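Local coordinates for putative alpha-L-fucosidase (Bacteroides thetaiotaomicron, PDB 3EYP), which probably hydrolyses alpha-L-fucosidic linkages, removing terminal L-fucose from glycans, at residues A[210-215]-A[253-258]. Numbering follows the deposited sequence. Where two conformers were deposited one is given.
Sequences GNEAGE and ETDVSI. With GOL (glycerol), chain C.
Thr-254 meets the backbone of Gly-214 through its methyl: OG1 lies beside the backbone N (chi1 -57°), which leaves CG2 anti to that N and 3.4 Å from Gly-214 CA. Its hydroxyl turns elsewhere, to Ser-290. At Asp-255 water bridges the two backbones: water 1 accepts from Gly-214 N at 2.8 Å and lies 2.6 Å from Asp-255 O and 2.7 Å from Asn-211 O, the sharing of its protons left open. The same Asp-255 O receives a CA-H...O contact from Glu-212. Strand 253-257 lies beside strand 291-295 in the parallel sheet of the TIM-barrel domain; loop 210-215, after strand 193-195, is shaped by an Asx turn, Asn-211 OD1 accepting from Ala-213 N while ND2 donates to Glu-215 O. No direct hydrogen bond joins the two segments. The Asp-255 carboxylate, with CG between backbone N and carbonyl carbon (chi1 69°), comes alongside the end of the extended Glu-212. Glycerol O3 is 2.9 Å from Asp-255 OD2 and 3.0 Å from Glu-212 OE2, its single proton assigned to neither; this glycerol, probably from the crystallisation liquor, also bonds Asp-166 and Glu-232 and may mark a pocket. An alanine in place of Asp-255 would probably leave Trp-208 NE1 without its weak acceptor and open a gap beside the Glu-212 carboxylate. Val-256 follows, its CG2 3.5 Å from Glu-212 O and its CB near Gly-214 CA. Beyond it, Ser-257 N donates to water 2, which in turn donates to Glu-212 O at 2.8 Å.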
loop_
_atom_site.group_PDB
_atom_site.type_symbol
_atom_site.label_atom_id
_atom_site.label_comp_id
_atom_site.label_asym_id
_atom_site.label_seq_id
_atom_site.Cartn_x
_atom_site.Cartn_y
_atom_site.Cartn_z
ATOM N N GLY A 210 -4.833 5.972 9.398
ATOM C CA GLY A 210 -5.188 6.110 10.789
ATOM C C GLY A 210 -5.065 4.958 11.770
ATOM O O GLY A 210 -5.328 5.149 12.950
ATOM N N ASN A 211 -4.725 3.768 11.304
ATOM C CA ASN A 211 -4.348 2.631 12.180
ATOM C C ASN A 211 -3.219 1.761 11.628
ATOM O O ASN A 211 -2.808 1.907 10.484
ATOM C CB ASN A 211 -5.549 1.759 12.563
ATOM C CG ASN A 211 -6.093 0.964 11.384
ATOM O OD1 ASN A 211 -5.470 0.008 10.959
ATOM N ND2 ASN A 211 -7.275 1.388 10.825
ATOM N N GLU A 212 -2.678 0.886 12.482
ATOM C CA GLU A 212 -1.570 0.026 12.042
ATOM C C GLU A 212 -2.036 -1.382 12.136
ATOM O O GLU A 212 -1.250 -2.297 12.427
ATOM C CB GLU A 212 -0.299 0.208 12.896
ATOM C CG GLU A 212 0.303 1.575 12.755
ATOM C CD GLU A 212 1.465 1.877 13.722
ATOM O OE1 GLU A 212 1.830 1.044 14.601
ATOM O OE2 GLU A 212 1.998 2.994 13.578
ATOM N N ALA A 213 -3.345 -1.544 11.927
ATOM C CA ALA A 213 -3.963 -2.859 12.064
ATOM C C ALA A 213 -4.225 -3.527 10.728
ATOM O O ALA A 213 -4.594 -4.713 10.656
ATOM C CB ALA A 213 -5.219 -2.794 12.882
ATOM N N GLY A 214 -4.016 -2.734 9.682
ATOM C CA GLY A 214 -4.134 -3.170 8.297
ATOM C C GLY A 214 -5.552 -3.066 7.747
ATOM O O GLY A 214 -5.952 -3.803 6.833
ATOM N N GLU A 215 -6.307 -2.166 8.357
ATOM C CA GLU A 215 -7.724 -1.974 8.037
ATOM C C GLU A 215 -8.023 -0.578 7.512
ATOM O O GLU A 215 -8.232 0.357 8.273
ATOM C CB GLU A 215 -8.584 -2.198 9.285
ATOM C CG GLU A 215 -8.529 -3.591 9.921
ATOM C CD GLU A 215 -9.325 -3.625 11.207
ATOM O OE1 GLU A 215 -10.286 -2.835 11.285
ATOM O OE2 GLU A 215 -8.996 -4.411 12.125
ATOM N N GLU A 253 -2.407 4.697 2.047
ATOM C CA GLU A 253 -1.458 3.560 2.132
ATOM C C GLU A 253 -1.549 2.863 3.507
ATOM O O GLU A 253 -1.444 3.477 4.532
ATOM C CB GLU A 253 -0.039 4.059 1.868
ATOM C CG GLU A 253 0.988 2.919 1.562
ATOM C CD GLU A 253 2.408 3.459 1.542
ATOM O OE1 GLU A 253 2.978 3.667 0.459
ATOM O OE2 GLU A 253 2.933 3.731 2.611
ATOM N N THR A 254 -1.835 1.561 3.495
ATOM C CA THR A 254 -2.131 0.817 4.691
ATOM C C THR A 254 -0.912 0.035 5.149
ATOM O O THR A 254 -0.473 -0.895 4.486
ATOM C CB THR A 254 -3.308 -0.198 4.457
ATOM O OG1 THR A 254 -4.460 0.547 3.990
ATOM C CG2 THR A 254 -3.677 -0.945 5.708
ATOM N N ASP A 255 -0.416 0.414 6.301
ATOM C CA ASP A 255 0.841 -0.190 6.861
ATOM C C ASP A 255 0.598 -1.079 8.036
ATOM O O ASP A 255 -0.190 -0.755 8.892
ATOM C CB ASP A 255 1.885 0.851 7.191
ATOM C CG ASP A 255 1.525 1.744 8.356
ATOM O OD1 ASP A 255 0.366 2.232 8.444
ATOM O OD2 ASP A 255 2.458 2.016 9.161
ATOM N N VAL A 256 1.298 -2.222 8.062
ATOM C CA VAL A 256 1.130 -3.169 9.145
ATOM C C VAL A 256 2.335 -4.101 9.208
ATOM O O VAL A 256 3.033 -4.340 8.220
ATOM C CB VAL A 256 -0.221 -3.971 8.972
ATOM C CG1 VAL A 256 -0.188 -4.781 7.669
ATOM C CG2 VAL A 256 -0.521 -4.854 10.124
ATOM N N SER A 257 2.633 -4.522 10.394
ATOM C CA SER A 257 3.636 -5.531 10.598
ATOM C C SER A 257 3.107 -6.967 10.519
ATOM O O SER A 257 2.004 -7.327 10.939
ATOM C CB SER A 257 4.362 -5.315 11.939
ATOM O OG SER A 257 5.567 -6.075 11.992
ATOM N N ILE A 258 3.944 -7.821 9.968
ATOM C CA ILE A 258 3.624 -9.255 9.935
ATOM C C ILE A 258 3.718 -9.885 11.350
ATOM O O ILE A 258 3.275 -10.998 11.580
ATOM C CB ILE A 258 4.546 -10.020 8.950
ATOM C CG1 ILE A 258 3.880 -11.301 8.423
ATOM C CG2 ILE A 258 5.968 -10.354 9.580
ATOM C CD1 ILE A 258 4.637 -11.781 7.133
HETATM C C1 GOL C . 2.363 7.943 10.353
HETATM O O1 GOL C . 2.231 9.133 11.111
HETATM C C2 GOL C . 2.126 6.724 11.219
HETATM O O2 GOL C . 3.176 6.543 12.144
HETATM C C3 GOL C . 1.993 5.496 10.347
HETATM O O3 GOL C . 2.488 4.313 10.948
HETATM O O HOH W 1 -2.762 -0.291 8.936
HETATM O O HOH W 2 1.158 -3.627 12.758
#